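Local atomic coordinates of RNA-dependent RNA polymerase (Farallon virus, PDB entry 6DX5), a protein that carries an N-terminal viral OTU-type cysteine protease domain, the part crystallised here, and as a whole probably acts as an RNA-directed RNA polymerase. Residues E2-Q7 against V141-N146; K57-G62 against S134-T139. All coordinates share one frame; numbering follows the deposited sequence.

Contact 1 of 2, residues E2-Q7 against V141-N146; sequences EDINWQ and VIWNVN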
# COMPACT_ATOMS: atom_id res chain seq x y z
N GLU A 2 -15.64 16.65 -9.48
CA GLU A 2 -14.72 16.64 -10.62
C GLU A 2 -13.24 16.79 -10.21
O GLU A 2 -12.40 15.97 -10.61
CB GLU A 2 -15.10 17.75 -11.61
CG GLU A 2 -14.06 18.02 -12.72
CD GLU A 2 -13.22 19.29 -12.48
OE1 GLU A 2 -13.82 20.39 -12.31
OE2 GLU A 2 -11.97 19.19 -12.47
N ASP A 3 -12.93 17.84 -9.43
CA ASP A 3 -11.56 18.16 -9.04
C ASP A 3 -11.19 17.41 -7.77
O ASP A 3 -11.77 17.64 -6.70
CB ASP A 3 -11.37 19.67 -8.84
CG ASP A 3 -10.73 20.36 -10.05
OD1 ASP A 3 -10.64 19.74 -11.13
OD2 ASP A 3 -10.32 21.54 -9.90
N ILE A 4 -10.22 16.51 -7.89
CA ILE A 4 -9.76 15.65 -6.81
C ILE A 4 -8.42 16.17 -6.31
O ILE A 4 -7.56 16.55 -7.12
CB ILE A 4 -9.62 14.19 -7.31
CG1 ILE A 4 -10.95 13.70 -7.90
CG2 ILE A 4 -9.02 13.29 -6.23
CD1 ILE A 4 -10.74 12.65 -8.98
N ASN A 5 -8.22 16.18 -4.99
CA ASN A 5 -6.95 16.60 -4.44
C ASN A 5 -6.13 15.35 -4.10
O ASN A 5 -6.52 14.53 -3.27
CB ASN A 5 -7.12 17.55 -3.26
CG ASN A 5 -7.16 16.85 -1.92
OD1 ASN A 5 -6.13 16.69 -1.26
ND2 ASN A 5 -8.35 16.43 -1.51
N TRP A 6 -5.02 15.21 -4.80
CA TRP A 6 -4.15 14.06 -4.71
C TRP A 6 -3.05 14.36 -3.70
O TRP A 6 -2.47 15.45 -3.72
CB TRP A 6 -3.56 13.78 -6.09
CG TRP A 6 -4.58 13.32 -7.08
CD1 TRP A 6 -5.15 14.04 -8.11
CD2 TRP A 6 -5.17 12.01 -7.13
NE1 TRP A 6 -6.06 13.26 -8.80
CE2 TRP A 6 -6.09 12.01 -8.23
CE3 TRP A 6 -4.99 10.85 -6.38
CZ2 TRP A 6 -6.85 10.89 -8.56
CZ3 TRP A 6 -5.76 9.74 -6.69
CH2 TRP A 6 -6.70 9.77 -7.78
N GLN A 7 -2.79 13.40 -2.81
CA GLN A 7 -1.71 13.50 -1.83
C GLN A 7 -0.55 12.64 -2.29
O GLN A 7 -0.76 11.46 -2.63
CB GLN A 7 -2.17 13.06 -0.44
CG GLN A 7 -3.30 13.90 0.15
CD GLN A 7 -2.88 15.34 0.42
OE1 GLN A 7 -2.07 15.62 1.32
NE2 GLN A 7 -3.43 16.28 -0.37
N VAL A 141 -4.69 4.87 -12.85
CA VAL A 141 -5.47 5.08 -11.64
C VAL A 141 -6.09 3.76 -11.24
O VAL A 141 -6.70 3.09 -12.07
CB VAL A 141 -6.56 6.14 -11.87
CG1 VAL A 141 -7.27 6.40 -10.62
CG2 VAL A 141 -5.92 7.43 -12.43
N ILE A 142 -5.94 3.37 -9.97
CA ILE A 142 -6.50 2.13 -9.45
C ILE A 142 -7.61 2.52 -8.48
O ILE A 142 -7.34 3.13 -7.44
CB ILE A 142 -5.47 1.26 -8.73
CG1 ILE A 142 -4.19 1.06 -9.55
CG2 ILE A 142 -6.12 -0.09 -8.36
CD1 ILE A 142 -4.35 0.12 -10.66
N TRP A 143 -8.84 2.17 -8.80
CA TRP A 143 -9.97 2.47 -7.93
C TRP A 143 -10.33 1.19 -7.17
O TRP A 143 -10.74 0.20 -7.79
CB TRP A 143 -11.19 2.96 -8.73
CG TRP A 143 -10.98 4.16 -9.59
CD1 TRP A 143 -10.43 4.19 -10.84
CD2 TRP A 143 -11.26 5.53 -9.24
NE1 TRP A 143 -10.38 5.48 -11.31
CE2 TRP A 143 -10.87 6.32 -10.34
CE3 TRP A 143 -11.81 6.15 -8.11
CZ2 TRP A 143 -11.00 7.73 -10.35
CZ3 TRP A 143 -11.96 7.55 -8.12
CH2 TRP A 143 -11.52 8.32 -9.22
N ASN A 144 -10.17 1.20 -5.86
CA ASN A 144 -10.53 0.05 -5.07
C ASN A 144 -11.99 0.21 -4.65
O ASN A 144 -12.34 1.18 -3.96
CB ASN A 144 -9.62 -0.06 -3.84
CG ASN A 144 -8.15 -0.10 -4.21
OD1 ASN A 144 -7.42 0.89 -4.01
ND2 ASN A 144 -7.73 -1.18 -4.83
N VAL A 145 -12.82 -0.75 -4.99
CA VAL A 145 -14.24 -0.61 -4.72
C VAL A 145 -14.75 -1.79 -3.91
O VAL A 145 -14.13 -2.86 -3.85
CB VAL A 145 -15.01 -0.50 -6.03
CG1 VAL A 145 -14.51 0.68 -6.82
CG2 VAL A 145 -14.90 -1.84 -6.78
N ASN A 146 -15.91 -1.59 -3.28
CA ASN A 146 -16.52 -2.72 -2.61
C ASN A 146 -17.40 -3.42 -3.63
O ASN A 146 -17.34 -3.12 -4.83
CB ASN A 146 -17.26 -2.28 -1.35
CG ASN A 146 -18.28 -1.26 -1.65
OD1 ASN A 146 -18.51 -0.95 -2.81
ND2 ASN A 146 -18.91 -0.70 -0.61
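I4 and W6, two residues apart on the extended N-terminal run that leads into strand 7-10, reach V141 and W143 on an inner strand of the mixed sheet of this viral OTU domain. The main chains stay well apart, W6 CA to V141 CA being 11.4 Å, and the ends of the side chains close the distance. I4 does so by bending CG1 back beside its own backbone N (chi1 -56°) and running on, nearly extended, to CD1. That methyl arrives at the edge of the W143 indole, close to the ring plane, with CD1 4.4 Å from W143 CH2.

The other branch of I4 works within its own run: its methyl lies over one face of the W6 ring, displaced toward the rim, with I4 CG2 3.8 Å from W6 CE2. W6 turns its indole beside the backbone N (chi1 -67°), which carries the six-membered ring inward until W6 CH2 stands 4.4 Å from V141 CG1, an oblique approach. V141 offers this same methyl to W143: CG1 also lies over one face of the W143 ring, displaced toward the rim, 3.3 Å from W143 NE1. One valine methyl therefore serves both indoles. These are loose apolar touches; V154 of strand 151-157 packs against V141 and both tryptophans, while V162 touches I4 and W6. K156 makes a cation-pi contact with W6, and F26 meets the W143 ring at about 60°. The indole nitrogen of W143 has its own partner: NE1 hydrogen-bonds to OD1 of N167 on the adjacent strand 166-171.

Contact 2 of 2, residues K57-G62 against S134-T139; sequences KGTALG and SALNVT
T59 holds CG2 anti to its backbone N, with OG1 turned in beside that N, a rotation (chi1 -59°) that presents the methyl rather than the hydroxyl to A135 and L136. L136 in turn swings CG anti to its carbonyl carbon, and its CD2 branch is the one that comes up to T59; the two side chains cross at about a right angle. The T59 methyl faces the notch between its two partners, at matching distances: T59 CG2 lies 4.1 Å from A135 CB, and the same CG2 lies 4.1 Å from L136 CD2. A135 needs no torsion to take part, since its CB already points at the opposing helix.

OG1 of T59 hydrogen-bonds to the carbonyl O of T55, one turn earlier in helix 53-66, which satisfies the hydroxyl within its own helix and fixes the side chain's rotation, leaving the meeting entirely to methyl groups.

The patch is small and near the surface, but it continues into a broader helix-helix face: L132 touches both T59 and A60, while Y63 packs on S134 and A135. L136 also rests against F42 and F46 of helix 37-47, linking three helices. Just beyond, the chain turns sharply. N137 takes up positive phi (58°), its N makes a weak bond to S134 O at 3.4 Å, and V138 N returns to the carbonyl O of A133. This is helix-to-helix packing at the C-terminal end of helix 126-136, which is closed by a Schellman motif with N137 as its C-prime residue.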
# COMPACT_ATOMS: atom_id res chain seq x y z
N LYS A 57 2.67 -7.40 -19.91
CA LYS A 57 3.48 -8.04 -18.91
C LYS A 57 4.97 -7.91 -19.28
O LYS A 57 5.80 -7.56 -18.43
CB LYS A 57 3.09 -9.50 -18.79
CG LYS A 57 3.88 -10.27 -17.71
CD LYS A 57 3.26 -11.70 -17.47
CE LYS A 57 4.10 -12.44 -16.37
NZ LYS A 57 3.77 -13.88 -16.12
N GLY A 58 5.32 -8.24 -20.53
CA GLY A 58 6.71 -8.15 -20.98
C GLY A 58 7.25 -6.73 -20.84
O GLY A 58 8.42 -6.53 -20.50
N THR A 59 6.40 -5.72 -21.04
CA THR A 59 6.82 -4.34 -20.86
C THR A 59 7.18 -4.08 -19.41
O THR A 59 8.25 -3.53 -19.12
CB THR A 59 5.72 -3.41 -21.35
OG1 THR A 59 5.50 -3.72 -22.73
CG2 THR A 59 6.11 -1.91 -21.17
N ALA A 60 6.33 -4.53 -18.49
CA ALA A 60 6.56 -4.28 -17.08
C ALA A 60 7.84 -4.96 -16.62
O ALA A 60 8.69 -4.32 -16.00
CB ALA A 60 5.37 -4.78 -16.25
N LEU A 61 8.03 -6.22 -16.98
CA LEU A 61 9.20 -6.95 -16.51
C LEU A 61 10.48 -6.45 -17.19
O LEU A 61 11.56 -6.41 -16.56
CB LEU A 61 9.04 -8.44 -16.74
CG LEU A 61 8.27 -9.28 -15.70
CD1 LEU A 61 7.03 -8.58 -15.22
CD2 LEU A 61 7.90 -10.63 -16.31
N GLY A 62 10.42 -6.09 -18.47
CA GLY A 62 11.62 -5.57 -19.12
C GLY A 62 12.03 -4.24 -18.49
O GLY A 62 13.21 -3.98 -18.27
N SER A 134 5.78 4.31 -15.40
CA SER A 134 7.08 4.87 -15.75
C SER A 134 7.54 4.39 -17.12
O SER A 134 8.06 5.17 -17.91
CB SER A 134 8.12 4.49 -14.68
OG SER A 134 7.75 5.03 -13.43
N ALA A 135 7.41 3.08 -17.40
CA ALA A 135 7.89 2.58 -18.68
C ALA A 135 7.23 3.32 -19.83
O ALA A 135 7.88 3.68 -20.80
CB ALA A 135 7.61 1.07 -18.82
N LEU A 136 5.90 3.53 -19.76
CA LEU A 136 5.19 4.08 -20.92
C LEU A 136 4.93 5.57 -20.78
O LEU A 136 4.34 6.15 -21.69
CB LEU A 136 3.86 3.36 -21.15
CG LEU A 136 4.02 1.86 -21.30
CD1 LEU A 136 2.69 1.12 -21.11
CD2 LEU A 136 4.63 1.58 -22.68
N ASN A 137 5.35 6.20 -19.67
CA ASN A 137 5.08 7.63 -19.42
C ASN A 137 3.57 7.94 -19.42
O ASN A 137 3.13 8.87 -20.08
CB ASN A 137 5.81 8.52 -20.44
CG ASN A 137 5.77 9.97 -20.05
OD1 ASN A 137 5.63 10.30 -18.85
ND2 ASN A 137 5.89 10.85 -21.03
N VAL A 138 2.78 7.14 -18.70
CA VAL A 138 1.34 7.35 -18.62
C VAL A 138 0.96 7.36 -17.15
O VAL A 138 1.77 7.03 -16.28
CB VAL A 138 0.50 6.28 -19.35
CG1 VAL A 138 0.78 6.30 -20.80
CG2 VAL A 138 0.71 4.86 -18.74
N THR A 139 -0.29 7.74 -16.90
CA THR A 139 -0.89 7.70 -15.59
C THR A 139 -1.88 6.55 -15.50
O THR A 139 -2.77 6.39 -16.36
CB THR A 139 -1.56 9.04 -15.30
OG1 THR A 139 -0.53 10.03 -15.33
CG2 THR A 139 -2.20 9.05 -13.91

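The two contacts lie on opposite sides of the chain's centre, their own centres about 21 Å apart. Contact 1 lies at the mixed sheet, packing the N-terminal run that precedes strand 7-10 against inner strand 140-145; contact 2 belongs to the helical part and joins helix 53-66 to the end of helix 126-136. Along the chain contact 2 is nested within the loop that contact 1 closes. The connection between them is covalent: helix 126-136 passes through its terminating turn directly into strand 140-145, with the segments 134-139 and 141-146 nearly abutting. This helix-to-strand passage is one direct link between the helical and sheet portions of the OTU domain, although the contacts themselves do not touch.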